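Local structure of tail spike protein (Acinetobacter phage vB_AbaP_AS12, 6EU4) at residues W286-M291 / S320-V325; F315-S320 / N336-E341; F373-N378 / A407-G412. The protein probably recognises, and may cleave, capsular polysaccharide of Acinetobacter baumannii as the trimeric tailspike through which the phage attaches to its host. All blocks are in the same frame, centred on the assembly; numbering follows the deposited sequence.

Contact 1 (W286-M291 / S320-V325); sequences WDLNKM and SNVTMV
Segments 286-291 and 320-325 come closest at Met-291 and Ser-320, whose CA atoms lie 4.4 Å apart, and then diverge. Two bonds hold the corner. Met-291, a selenomethionine, gives its backbone N-H to the hydroxyl of Ser-320, N to OG 2.9 Å and fairly straight at 161°. Ser-320 carries OG beside its own backbone N (chi1 -57°), which also lets the hydroxyl donate to the carbonyl of Val-318, so OG accepts one bond and gives another. Next to it, Asn-321 N donates to Met-291 O at 2.9 Å, arriving above the carbonyl plane rather than in it. The CB of Met-291 rests on Ser-320 OG at 3.4 Å, while the selenium arm bends away, packing on Gln-271 and Phe-273. Deeper in, Leu-288 and Val-322 touch methyl to methyl, CD1 to CG2 at 4.3 Å, a loose contact on the inner side of the turn. The Asn-321 side chain leaves its backbone away from 286-291, and other partners take up its amide: OD1 accepts from Gly-293 N and from Asn-351 of the second subunit, whereas ND2 reaches Asn-349 of that subunit. With both hydrogen-bonding roles of the buried Ser-320 hydroxyl filled, that hydroxyl and the Asn-321 N-H together join two successive turns, and the Asn-321 side-chain amide reaches the second subunit.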
ATOM      1  N   TRP A 286       2.465  19.583  -5.147  1.00 12.28           N
ATOM      2  CA  TRP A 286       2.401  19.348  -3.715  1.00 12.84           C
ATOM      3  C   TRP A 286       3.672  19.880  -3.090  1.00 13.55           C
ATOM      4  O   TRP A 286       4.775  19.532  -3.530  1.00 14.47           O
ATOM      5  CB  TRP A 286       2.288  17.857  -3.420  1.00 13.69           C
ATOM      6  CG  TRP A 286       1.095  17.187  -3.948  1.00 13.59           C
ATOM      7  CD1 TRP A 286       0.854  16.818  -5.241  1.00 15.33           C
ATOM      8  CD2 TRP A 286      -0.044  16.758  -3.187  1.00 14.88           C
ATOM      9  NE1 TRP A 286      -0.365  16.187  -5.331  1.00 15.88           N
ATOM     10  CE2 TRP A 286      -0.933  16.140  -4.082  1.00 15.52           C
ATOM     11  CE3 TRP A 286      -0.389  16.842  -1.834  1.00 19.87           C
ATOM     12  CZ2 TRP A 286      -2.161  15.615  -3.678  1.00 18.70           C
ATOM     13  CZ3 TRP A 286      -1.608  16.313  -1.428  1.00 19.94           C
ATOM     14  CH2 TRP A 286      -2.476  15.704  -2.355  1.00 18.44           C
ATOM     15  N   ASP A 287       3.525  20.746  -2.101  1.00 12.41           N
ATOM     16  CA  ASP A 287       4.642  21.323  -1.364  1.00 12.30           C
ATOM     17  C   ASP A 287       4.469  20.838   0.074  1.00 12.36           C
ATOM     18  O   ASP A 287       3.653  21.387   0.816  1.00 13.91           O
ATOM     19  CB  ASP A 287       4.633  22.852  -1.480  1.00 13.54           C
ATOM     20  CG  ASP A 287       5.822  23.510  -0.801  1.00 15.11           C
ATOM     21  OD1 ASP A 287       6.497  22.847   0.028  1.00 17.24           O
ATOM     22  OD2 ASP A 287       6.080  24.708  -1.093  1.00 16.34           O
ATOM     23  N   LEU A 288       5.191  19.778   0.443  1.00 12.08           N
ATOM     24  CA  LEU A 288       5.008  19.078   1.707  1.00 12.15           C
ATOM     25  C   LEU A 288       6.236  19.256   2.583  1.00 14.59           C
ATOM     26  O   LEU A 288       7.374  19.034   2.137  1.00 15.36           O
ATOM     27  CB  LEU A 288       4.764  17.587   1.475  1.00 13.00           C
ATOM     28  CG  LEU A 288       3.643  17.250   0.496  1.00 14.46           C
ATOM     29  CD1 LEU A 288       3.514  15.748   0.419  1.00 15.07           C
ATOM     30  CD2 LEU A 288       2.310  17.878   0.910  1.00 18.45           C
ATOM     31  N   ASN A 289       6.004  19.681   3.813  1.00 12.66           N
ATOM     32  CA  ASN A 289       7.060  19.897   4.785  1.00 10.91           C
ATOM     33  C   ASN A 289       6.633  19.295   6.118  1.00 11.81           C
ATOM     34  O   ASN A 289       5.523  19.560   6.594  1.00 12.91           O
ATOM     35  CB  ASN A 289       7.346  21.397   4.922  1.00 14.12           C
ATOM     36  CG  ASN A 289       8.414  21.690   5.946  1.00 14.95           C
ATOM     37  OD1 ASN A 289       9.476  21.045   5.971  1.00 16.60           O
ATOM     38  ND2 ASN A 289       8.140  22.663   6.819  1.00 14.06           N
ATOM     39  N   LYS A 290       7.495  18.461   6.693  1.00 11.88           N
ATOM     40  CA  LYS A 290       7.237  17.799   7.975  1.00 11.73           C
ATOM     41  C   LYS A 290       5.928  17.016   7.940  1.00 14.07           C
ATOM     42  O   LYS A 290       5.154  17.009   8.900  1.00 14.38           O
ATOM     43  CB  LYS A 290       7.249  18.807   9.122  1.00 13.38           C
ATOM     44  CG  LYS A 290       8.608  19.474   9.354  1.00 16.01           C
ATOM     45  CD  LYS A 290       9.622  18.538  10.025  1.00 21.89           C
ATOM     46  CE  LYS A 290      10.918  19.279  10.411  1.00 30.06           C
ATOM     47  NZ  LYS A 290      11.822  18.448  11.271  1.00 33.09           N
HETATM   48  N   MSE A 291       5.715  16.298   6.844  1.00 12.22           N
HETATM   49  CA  MSE A 291       4.529  15.496   6.670  1.00 12.64           C
HETATM   50  C   MSE A 291       4.823  14.044   7.042  1.00 12.95           C
HETATM   51  O   MSE A 291       5.279  13.252   6.203  1.00 14.98           O
HETATM   52  CB  MSE A 291       4.024  15.614   5.219  1.00 14.78           C
HETATM   53  CG  MSE A 291       3.170  16.883   5.016  1.00 16.43           C
HETATM   54 SE   MSE A 291       1.343  16.675   5.737  1.00 17.69          SE
HETATM   55  CE  MSE A 291       0.404  16.175   4.144  1.00 16.22           C
ATOM     56  N   SER A 320       9.733  14.518   5.525  1.00 10.68           N
ATOM     57  CA  SER A 320       8.431  13.872   5.520  1.00 10.80           C
ATOM     58  C   SER A 320       8.610  12.382   5.286  1.00 10.57           C
ATOM     59  O   SER A 320       9.670  11.934   4.844  1.00 11.95           O
ATOM     60  CB  SER A 320       7.524  14.439   4.417  1.00 11.67           C
ATOM     61  OG  SER A 320       7.356  15.839   4.558  1.00 12.56           O
ATOM     62  N   ASN A 321       7.562  11.601   5.548  1.00 10.47           N
ATOM     63  CA  ASN A 321       7.542  10.223   5.057  1.00 11.53           C
ATOM     64  C   ASN A 321       6.162   9.937   4.477  1.00 10.27           C
ATOM     65  O   ASN A 321       5.143  10.107   5.153  1.00 11.63           O
ATOM     66  CB  ASN A 321       7.986   9.213   6.143  1.00 14.03           C
ATOM     67  CG  ASN A 321       6.949   8.948   7.236  1.00 15.00           C
ATOM     68  OD1 ASN A 321       6.649   9.801   8.081  1.00 13.11           O
ATOM     69  ND2 ASN A 321       6.472   7.702   7.280  1.00 12.30           N
ATOM     70  N   VAL A 322       6.154   9.550   3.201  1.00 10.45           N
ATOM     71  CA  VAL A 322       4.976   9.539   2.339  1.00 10.29           C
ATOM     72  C   VAL A 322       4.971   8.245   1.544  1.00 10.41           C
ATOM     73  O   VAL A 322       6.009   7.827   1.022  1.00 10.69           O
ATOM     74  CB  VAL A 322       4.970  10.726   1.352  1.00 11.52           C
ATOM     75  CG1 VAL A 322       3.782  10.656   0.399  1.00 14.15           C
ATOM     76  CG2 VAL A 322       5.010  12.075   2.099  1.00 13.97           C
ATOM     77  N   THR A 323       3.793   7.631   1.430  1.00 11.06           N
ATOM     78  CA  THR A 323       3.573   6.490   0.549  1.00 11.37           C
ATOM     79  C   THR A 323       2.547   6.891  -0.493  1.00 11.99           C
ATOM     80  O   THR A 323       1.475   7.400  -0.134  1.00 10.61           O
ATOM     81  CB  THR A 323       3.045   5.261   1.301  1.00 11.50           C
ATOM     82  OG1 THR A 323       3.967   4.846   2.313  1.00 14.98           O
ATOM     83  CG2 THR A 323       2.844   4.096   0.345  1.00 12.65           C
HETATM   84  N   MSE A 324       2.869   6.648  -1.768  1.00  9.76           N
HETATM   85  CA  MSE A 324       1.969   6.906  -2.878  1.00  9.85           C
HETATM   86  C   MSE A 324       1.568   5.570  -3.488  1.00 10.72           C
HETATM   87  O   MSE A 324       2.415   4.851  -4.022  1.00 11.74           O
HETATM   88  CB  MSE A 324       2.633   7.794  -3.939  1.00 10.66           C
HETATM   89  CG  MSE A 324       3.177   9.060  -3.418  1.00 10.98           C
HETATM   90 SE   MSE A 324       3.781  10.134  -4.943  0.85 14.42          SE
HETATM   91  CE  MSE A 324       4.656  11.512  -3.904  1.00 15.18           C
ATOM     92  N   VAL A 325       0.290   5.231  -3.397  1.00  8.63           N
ATOM     93  CA  VAL A 325      -0.225   3.932  -3.818  1.00  9.64           C
ATOM     94  C   VAL A 325      -1.058   4.146  -5.080  1.00 10.52           C
ATOM     95  O   VAL A 325      -2.139   4.745  -5.025  1.00 11.78           O
ATOM     96  CB  VAL A 325      -1.058   3.272  -2.712  1.00 11.73           C
ATOM     97  CG1 VAL A 325      -1.396   1.844  -3.091  1.00 13.62           C
ATOM     98  CG2 VAL A 325      -0.312   3.305  -1.404  1.00 13.37           C
TER

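Contact 2 (F315-S320 / N336-E341); sequences FKIVYS and NFLYAE
Strands 315-318 and 338-341 run parallel, 4.8 Å apart at an axis angle of 6°, with five backbone hydrogen bonds from Phe-315 N to Phe-337 O at one end to Tyr-319 N to Glu-341 O at the other. The tight side is the face bearing Phe-315, Ile-317, Leu-338 and Ala-340. Leu-338, with CG anti to its backbone N (chi1 169°), sends CD1 back over the neighbouring strand, where it meets Ile-317 CD1 at 3.6 Å and Phe-315 CB at 3.8 Å; the Ile and Leu side chains cross nearly at right angles. Where the chain turns its corner at Phe-337, that ring forms a T-shaped pair with Phe-315 of the neighbouring strand: the edge of Phe-315 points at the face of Phe-337, planes 76° apart, with CE2 of Phe-315 3.8 Å from CZ of Phe-337. Phe-350 and Phe-373 extend this aromatic cluster, and Met-324 packs on Phe-315 and Ile-317.

The other face is looser and partly open to solvent. Lys-316 lies fully extended beside Tyr-339, with Lys-316 CG 4.0 Å from Tyr-339 CD2. Val-318 CG2 approaches the edge of the same ring. Tyr-339 OH donates to Glu-341 OE1 at 2.7 Å, meeting the carboxylate from above its plane, while a water donates to Glu-341 OE2 at 2.6 Å and bridges to Tyr-319 OH. The carboxylate is thus held through both oxygens, and the tyrosine hydroxyl probably stabilises its charge. In-register parallel strands on successive turns, with apolar side chains on the inner face and mostly polar or amphipathic ones on the outer, are the hallmark of the parallel beta-helix found in many phage tailspikes.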
ATOM      1  N   PHE A 315       6.274  17.131  -7.015  1.00 11.59           N
ATOM      2  CA  PHE A 315       6.283  16.911  -5.571  1.00 10.19           C
ATOM      3  C   PHE A 315       7.549  17.481  -4.960  1.00 11.81           C
ATOM      4  O   PHE A 315       8.666  17.081  -5.329  1.00 12.71           O
ATOM      5  CB  PHE A 315       6.238  15.416  -5.232  1.00 11.88           C
ATOM      6  CG  PHE A 315       5.159  14.636  -5.943  1.00 11.72           C
ATOM      7  CD1 PHE A 315       3.838  14.711  -5.520  1.00 16.39           C
ATOM      8  CD2 PHE A 315       5.476  13.750  -6.972  1.00 12.35           C
ATOM      9  CE1 PHE A 315       2.854  13.971  -6.156  1.00 17.84           C
ATOM     10  CE2 PHE A 315       4.496  13.020  -7.621  1.00 14.45           C
ATOM     11  CZ  PHE A 315       3.184  13.121  -7.208  1.00 16.38           C
ATOM     12  N   LYS A 316       7.382  18.362  -3.994  1.00 12.27           N
ATOM     13  CA  LYS A 316       8.461  18.820  -3.133  1.00 11.56           C
ATOM     14  C   LYS A 316       8.166  18.250  -1.750  1.00 13.41           C
ATOM     15  O   LYS A 316       7.145  18.593  -1.140  1.00 11.87           O
ATOM     16  CB  LYS A 316       8.549  20.337  -3.099  1.00 13.52           C
ATOM     17  CG  LYS A 316       9.608  20.828  -2.121  1.00 15.57           C
ATOM     18  CD  LYS A 316       9.702  22.356  -2.090  1.00 18.33           C
ATOM     19  CE  LYS A 316      10.765  22.819  -1.153  1.00 21.80           C
ATOM     20  NZ  LYS A 316      10.856  24.326  -1.162  1.00 23.14           N
ATOM     21  N   ILE A 317       9.038  17.359  -1.272  1.00 11.95           N
ATOM     22  CA  ILE A 317       8.786  16.594  -0.045  1.00 12.31           C
ATOM     23  C   ILE A 317      10.000  16.728   0.858  1.00 12.57           C
ATOM     24  O   ILE A 317      11.072  16.178   0.567  1.00 13.09           O
ATOM     25  CB  ILE A 317       8.457  15.126  -0.347  1.00 12.66           C
ATOM     26  CG1 ILE A 317       7.284  15.076  -1.339  1.00 13.29           C
ATOM     27  CG2 ILE A 317       8.107  14.397   0.943  1.00 12.96           C
ATOM     28  CD1 ILE A 317       6.737  13.689  -1.636  1.00 14.29           C
ATOM     29  N   VAL A 318       9.830  17.456   1.955  1.00 11.72           N
ATOM     30  CA  VAL A 318      10.915  17.841   2.840  1.00 11.31           C
ATOM     31  C   VAL A 318      10.610  17.334   4.248  1.00 11.66           C
ATOM     32  O   VAL A 318       9.523  17.581   4.783  1.00 11.00           O
ATOM     33  CB  VAL A 318      11.117  19.368   2.814  1.00 13.79           C
ATOM     34  CG1 VAL A 318      12.156  19.791   3.810  1.00 15.78           C
ATOM     35  CG2 VAL A 318      11.509  19.810   1.390  1.00 12.52           C
ATOM     36  N   TYR A 319      11.575  16.636   4.836  1.00 11.69           N
ATOM     37  CA  TYR A 319      11.478  16.069   6.190  1.00 11.91           C
ATOM     38  C   TYR A 319      10.117  15.407   6.443  1.00 12.28           C
ATOM     39  O   TYR A 319       9.470  15.615   7.474  1.00 12.05           O
ATOM     40  CB  TYR A 319      11.779  17.131   7.239  1.00 15.92           C
ATOM     41  CG  TYR A 319      13.208  17.622   7.156  1.00 22.30           C
ATOM     42  CD1 TYR A 319      14.275  16.745   7.303  1.00 28.13           C
ATOM     43  CD2 TYR A 319      13.487  18.965   6.960  1.00 30.29           C
ATOM     44  CE1 TYR A 319      15.592  17.193   7.216  1.00 34.62           C
ATOM     45  CE2 TYR A 319      14.788  19.422   6.887  1.00 34.99           C
ATOM     46  CZ  TYR A 319      15.837  18.529   7.006  1.00 39.42           C
ATOM     47  OH  TYR A 319      17.141  18.985   6.939  1.00 46.38           O
ATOM     48  N   SER A 320       9.733  14.518   5.525  1.00 10.68           N
ATOM     49  CA  SER A 320       8.431  13.872   5.520  1.00 10.80           C
ATOM     50  C   SER A 320       8.610  12.382   5.286  1.00 10.57           C
ATOM     51  O   SER A 320       9.670  11.934   4.844  1.00 11.95           O
ATOM     52  CB  SER A 320       7.524  14.439   4.417  1.00 11.67           C
ATOM     53  OG  SER A 320       7.356  15.839   4.558  1.00 12.56           O
ATOM     54  N   ASN A 336      12.082  18.920 -11.606  1.00 10.63           N
ATOM     55  CA  ASN A 336      12.100  17.629 -10.930  1.00  9.30           C
ATOM     56  C   ASN A 336      10.707  17.026 -10.943  1.00 11.87           C
ATOM     57  O   ASN A 336       9.707  17.745 -10.868  1.00 11.30           O
ATOM     58  CB  ASN A 336      12.515  17.715  -9.444  1.00 11.62           C
ATOM     59  CG  ASN A 336      13.840  18.442  -9.186  1.00 14.28           C
ATOM     60  OD1 ASN A 336      13.918  19.223  -8.237  1.00 16.09           O
ATOM     61  ND2 ASN A 336      14.880  18.159  -9.961  1.00 12.64           N
ATOM     62  N   PHE A 337      10.653  15.696 -10.989  1.00 10.71           N
ATOM     63  CA  PHE A 337       9.417  14.990 -10.686  1.00 10.14           C
ATOM     64  C   PHE A 337       9.211  14.969  -9.178  1.00 10.35           C
ATOM     65  O   PHE A 337       8.182  15.430  -8.682  1.00 11.37           O
ATOM     66  CB  PHE A 337       9.470  13.579 -11.277  1.00 10.56           C
ATOM     67  CG  PHE A 337       8.290  12.698 -10.945  1.00 10.29           C
ATOM     68  CD1 PHE A 337       7.181  12.651 -11.780  1.00 11.65           C
ATOM     69  CD2 PHE A 337       8.339  11.854  -9.847  1.00 12.11           C
ATOM     70  CE1 PHE A 337       6.122  11.814 -11.499  1.00 12.15           C
ATOM     71  CE2 PHE A 337       7.291  11.023  -9.537  1.00 10.65           C
ATOM     72  CZ  PHE A 337       6.175  10.984 -10.374  1.00 11.05           C
ATOM     73  N   LEU A 338      10.218  14.502  -8.445  1.00 10.94           N
ATOM     74  CA  LEU A 338      10.219  14.477  -6.995  1.00  9.89           C
ATOM     75  C   LEU A 338      11.499  15.138  -6.526  1.00 11.35           C
ATOM     76  O   LEU A 338      12.598  14.730  -6.926  1.00 12.99           O
ATOM     77  CB  LEU A 338      10.145  13.056  -6.457  1.00  9.09           C
ATOM     78  CG  LEU A 338      10.406  12.915  -4.942  1.00 11.17           C
ATOM     79  CD1 LEU A 338       9.359  13.652  -4.127  1.00 13.39           C
ATOM     80  CD2 LEU A 338      10.443  11.425  -4.585  1.00 13.49           C
ATOM     81  N   TYR A 339      11.351  16.169  -5.712  1.00 10.81           N
ATOM     82  CA  TYR A 339      12.430  16.681  -4.883  1.00 10.67           C
ATOM     83  C   TYR A 339      12.216  16.144  -3.470  1.00 12.87           C
ATOM     84  O   TYR A 339      11.203  16.449  -2.841  1.00 12.43           O
ATOM     85  CB  TYR A 339      12.446  18.209  -4.880  1.00 11.96           C
ATOM     86  CG  TYR A 339      13.508  18.761  -3.972  1.00 12.30           C
ATOM     87  CD1 TYR A 339      14.800  18.933  -4.427  1.00 14.00           C
ATOM     88  CD2 TYR A 339      13.225  19.089  -2.647  1.00 13.79           C
ATOM     89  CE1 TYR A 339      15.804  19.434  -3.590  1.00 15.73           C
ATOM     90  CE2 TYR A 339      14.211  19.593  -1.809  1.00 14.33           C
ATOM     91  CZ  TYR A 339      15.499  19.747  -2.285  1.00 16.33           C
ATOM     92  OH  TYR A 339      16.497  20.232  -1.462  1.00 17.90           O
ATOM     93  N   ALA A 340      13.168  15.352  -2.975  1.00  9.90           N
ATOM     94  CA  ALA A 340      13.080  14.731  -1.654  1.00  9.43           C
ATOM     95  C   ALA A 340      14.310  15.135  -0.861  1.00 11.27           C
ATOM     96  O   ALA A 340      15.443  14.858  -1.279  1.00 11.75           O
ATOM     97  CB  ALA A 340      12.996  13.208  -1.743  1.00 11.76           C
ATOM     98  N   GLU A 341      14.079  15.770   0.288  1.00  9.64           N
ATOM     99  CA  GLU A 341      15.134  16.246   1.171  1.00 11.13           C
ATOM    100  C   GLU A 341      14.793  15.763   2.575  1.00 12.38           C
ATOM    101  O   GLU A 341      13.746  16.124   3.117  1.00 12.40           O
ATOM    102  CB  GLU A 341      15.246  17.778   1.124  1.00 12.40           C
ATOM    103  CG  GLU A 341      16.279  18.342   2.079  1.00 14.97           C
ATOM    104  CD  GLU A 341      16.366  19.854   2.060  1.00 20.30           C
ATOM    105  OE1 GLU A 341      15.806  20.502   1.143  1.00 17.90           O
ATOM    106  OE2 GLU A 341      16.995  20.391   2.998  1.00 20.39           O
TER
HETATM  107  O   HOH W   1      18.958  19.262   4.275  1.00 32.01           O

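Contact 3 (F373-N378 / A407-G412); sequences FCVVSN and AYVEGG
Glu-410 and Val-376 set the character of this pairing, their side chains crossing obliquely just where the strands end. Glu-410 holds CG in the crowded position between backbone N and carbonyl carbon (chi1 76°) and bends again at chi2, so its arm folds back across the gap. CG then lies 3.7 Å from Val-376 CG1, and OE1 takes the N-H of Ser-377 at 3.0 Å on its anti lone pair. A water donates to the same OE1 and also bonds Ser-377 OG, so the carboxylate oxygen stands in for a backbone acceptor as the chains leave the strands. Past it, Asn-378 N donates to Gly-411 O at 2.8 Å, from above the carbonyl plane, and a second water bridges Asn-378 OD1 and Gly-412 O. Gly-411 and Gly-412 both have positive phi; a CB on the first would collide with Glu-410 OE1, on the second with Asn-378 OD1.

In the strands themselves, Tyr-408 N to Phe-373 O, Val-375 N to Tyr-408 O and Glu-410 N to Val-375 O keep parallel register. Val-375 and Val-409 point to one face, Val-375 CB to Val-409 CG1 4.3 Å. Phe-373 CB and Ala-407 CB stand 4.0 Å apart on it. There Phe-415 of strand 414-417 packs against Val-375, Ala-407 and Val-409, while strand 380-384 adds Val-381 and Leu-383, and strand 336-341 flanks 373-378 along its other edge.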
ATOM      1  N   PHE A 373      14.329  12.447 -10.150  1.00 10.72           N
ATOM      2  CA  PHE A 373      14.326  12.174  -8.714  1.00 10.61           C
ATOM      3  C   PHE A 373      15.567  12.822  -8.141  1.00 11.00           C
ATOM      4  O   PHE A 373      16.682  12.353  -8.387  1.00 11.94           O
ATOM      5  CB  PHE A 373      14.285  10.668  -8.437  1.00 11.16           C
ATOM      6  CG  PHE A 373      13.042  10.027  -8.948  1.00 10.02           C
ATOM      7  CD1 PHE A 373      11.879  10.021  -8.179  1.00 12.85           C
ATOM      8  CD2 PHE A 373      12.999   9.477 -10.221  1.00 10.15           C
ATOM      9  CE1 PHE A 373      10.711   9.473  -8.670  1.00 12.02           C
ATOM     10  CE2 PHE A 373      11.817   8.916 -10.707  1.00 12.39           C
ATOM     11  CZ  PHE A 373      10.678   8.922  -9.929  1.00 12.83           C
ATOM     12  N   CYS A 374      15.379  13.934  -7.437  1.00 10.94           N
ATOM     13  CA  CYS A 374      16.465  14.642  -6.768  1.00  9.89           C
ATOM     14  C   CYS A 374      16.393  14.218  -5.300  1.00 12.94           C
ATOM     15  O   CYS A 374      15.512  14.660  -4.560  1.00 11.19           O
ATOM     16  CB  CYS A 374      16.313  16.144  -6.954  1.00 11.92           C
ATOM     17  SG  CYS A 374      17.648  17.103  -6.226  1.00 13.85           S
ATOM     18  N   VAL A 375      17.308  13.345  -4.887  1.00 11.21           N
ATOM     19  CA  VAL A 375      17.188  12.563  -3.655  1.00 11.25           C
ATOM     20  C   VAL A 375      18.353  12.963  -2.763  1.00 13.11           C
ATOM     21  O   VAL A 375      19.474  12.460  -2.934  1.00 12.86           O
ATOM     22  CB  VAL A 375      17.192  11.058  -3.946  1.00 11.62           C
ATOM     23  CG1 VAL A 375      16.919  10.252  -2.688  1.00 11.36           C
ATOM     24  CG2 VAL A 375      16.157  10.707  -5.003  1.00 12.21           C
ATOM     25  N   VAL A 376      18.106  13.861  -1.797  1.00 12.20           N
ATOM     26  CA  VAL A 376      19.176  14.525  -1.073  1.00 11.10           C
ATOM     27  C   VAL A 376      18.954  14.481   0.443  1.00 12.29           C
ATOM     28  O   VAL A 376      17.839  14.296   0.933  1.00 11.41           O
ATOM     29  CB  VAL A 376      19.345  15.987  -1.556  1.00 13.24           C
ATOM     30  CG1 VAL A 376      19.478  16.032  -3.069  1.00 15.84           C
ATOM     31  CG2 VAL A 376      18.166  16.887  -1.070  1.00 13.29           C
ATOM     32  N   SER A 377      20.057  14.650   1.180  1.00 14.42           N
ATOM     33  CA  SER A 377      20.047  14.837   2.639  0.50 15.01           C
ATOM     34  C   SER A 377      19.317  13.701   3.369  1.00 14.80           C
ATOM     35  O   SER A 377      18.271  13.889   4.001  1.00 15.10           O
ATOM     36  CB  SER A 377      19.412  16.185   2.993  0.50 15.71           C
ATOM     37  OG  SER A 377      20.169  17.250   2.453  0.50 14.07           O
ATOM     38  N   ASN A 378      19.903  12.509   3.298  1.00 13.48           N
ATOM     39  CA  ASN A 378      19.407  11.355   4.049  1.00 14.48           C
ATOM     40  C   ASN A 378      17.969  10.990   3.673  1.00 16.23           C
ATOM     41  O   ASN A 378      17.184  10.520   4.506  1.00 16.24           O
ATOM     42  CB  ASN A 378      19.519  11.590   5.550  1.00 18.17           C
ATOM     43  CG  ASN A 378      20.953  11.604   6.008  1.00 24.37           C
ATOM     44  OD1 ASN A 378      21.701  10.657   5.752  1.00 23.15           O
ATOM     45  ND2 ASN A 378      21.360  12.690   6.651  1.00 29.51           N
ATOM     46  N   ALA A 407      17.985  10.318 -11.920  1.00 10.52           N
ATOM     47  CA  ALA A 407      18.110  10.564 -10.493  1.00  9.35           C
ATOM     48  C   ALA A 407      19.485  11.094 -10.139  1.00 11.68           C
ATOM     49  O   ALA A 407      20.487  10.755 -10.772  1.00 11.33           O
ATOM     50  CB  ALA A 407      17.854   9.297  -9.687  1.00 12.31           C
ATOM     51  N   TYR A 408      19.497  11.943  -9.113  1.00 10.43           N
ATOM     52  CA  TYR A 408      20.687  12.401  -8.426  1.00 11.10           C
ATOM     53  C   TYR A 408      20.509  12.057  -6.964  1.00 11.77           C
ATOM     54  O   TYR A 408      19.479  12.398  -6.370  1.00 12.97           O
ATOM     55  CB  TYR A 408      20.887  13.902  -8.578  1.00 13.20           C
ATOM     56  CG  TYR A 408      22.101  14.406  -7.840  1.00 11.92           C
ATOM     57  CD1 TYR A 408      23.369  13.990  -8.199  1.00 14.07           C
ATOM     58  CD2 TYR A 408      21.975  15.297  -6.790  1.00 13.89           C
ATOM     59  CE1 TYR A 408      24.477  14.439  -7.549  1.00 15.71           C
ATOM     60  CE2 TYR A 408      23.104  15.764  -6.132  1.00 15.74           C
ATOM     61  CZ  TYR A 408      24.341  15.336  -6.526  1.00 16.26           C
ATOM     62  OH  TYR A 408      25.477  15.766  -5.873  1.00 20.68           O
ATOM     63  N   VAL A 409      21.491  11.363  -6.400  1.00 11.52           N
ATOM     64  CA  VAL A 409      21.388  10.793  -5.066  1.00 11.18           C
ATOM     65  C   VAL A 409      22.616  11.221  -4.279  1.00 13.99           C
ATOM     66  O   VAL A 409      23.743  10.898  -4.666  1.00 13.19           O
ATOM     67  CB  VAL A 409      21.278   9.255  -5.106  1.00 11.17           C
ATOM     68  CG1 VAL A 409      20.835   8.726  -3.757  1.00 11.03           C
ATOM     69  CG2 VAL A 409      20.316   8.791  -6.205  1.00 12.37           C
ATOM     70  N   GLU A 410      22.408  11.925  -3.164  1.00 13.63           N
ATOM     71  CA  GLU A 410      23.535  12.483  -2.423  1.00 13.09           C
ATOM     72  C   GLU A 410      23.252  12.553  -0.928  1.00 13.29           C
ATOM     73  O   GLU A 410      22.132  12.328  -0.455  1.00 14.14           O
ATOM     74  CB  GLU A 410      23.897  13.883  -2.954  1.00 15.45           C
ATOM     75  CG  GLU A 410      22.948  14.989  -2.532  1.00 18.67           C
ATOM     76  CD  GLU A 410      23.326  15.641  -1.203  1.00 19.65           C
ATOM     77  OE1 GLU A 410      22.487  15.640  -0.275  1.00 17.13           O
ATOM     78  OE2 GLU A 410      24.470  16.132  -1.065  1.00 19.76           O
ATOM     79  N   GLY A 411      24.308  12.883  -0.177  1.00 14.31           N
ATOM     80  CA  GLY A 411      24.188  13.239   1.228  1.00 17.20           C
ATOM     81  C   GLY A 411      23.577  12.165   2.116  1.00 15.15           C
ATOM     82  O   GLY A 411      22.710  12.462   2.951  1.00 16.11           O
ATOM     83  N   GLY A 412      24.042  10.926   1.976  1.00 15.46           N
ATOM     84  CA  GLY A 412      23.555   9.819   2.769  1.00 18.09           C
ATOM     85  C   GLY A 412      22.252   9.214   2.291  1.00 15.51           C
ATOM     86  O   GLY A 412      21.725   8.317   2.960  1.00 16.34           O
TER
HETATM   87  O   HOH W   2      22.912  16.933   2.163  1.00 23.27           O
HETATM   88  O   HOH W   3      22.081   7.797   5.844  1.00 45.65           O

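How the contacts relate
From the N terminus, 286-291 comes first, followed by 315-320, which turns at Tyr-319 and Ser-320 into 320-325, and then 336-341; Ser-320 belongs to both contact 1 and contact 2. Contact 1 closes a loop over residues 292-319 and contact 2 one over 321-335, and the two cross because their segments alternate. Strands 284-304 and 311-318 are hydrogen-bonded neighbours, Leu-288 N lying 2.8 Å from Lys-316 O. Contact 3 follows in series, closing its own loop over 379-406, and joins contact 2 through the pairing of strands 336-341 and 371-376. Contacts 1 and 3 do not touch, their centres about 16 Å apart. Together they tie successive turns along the beta-helix.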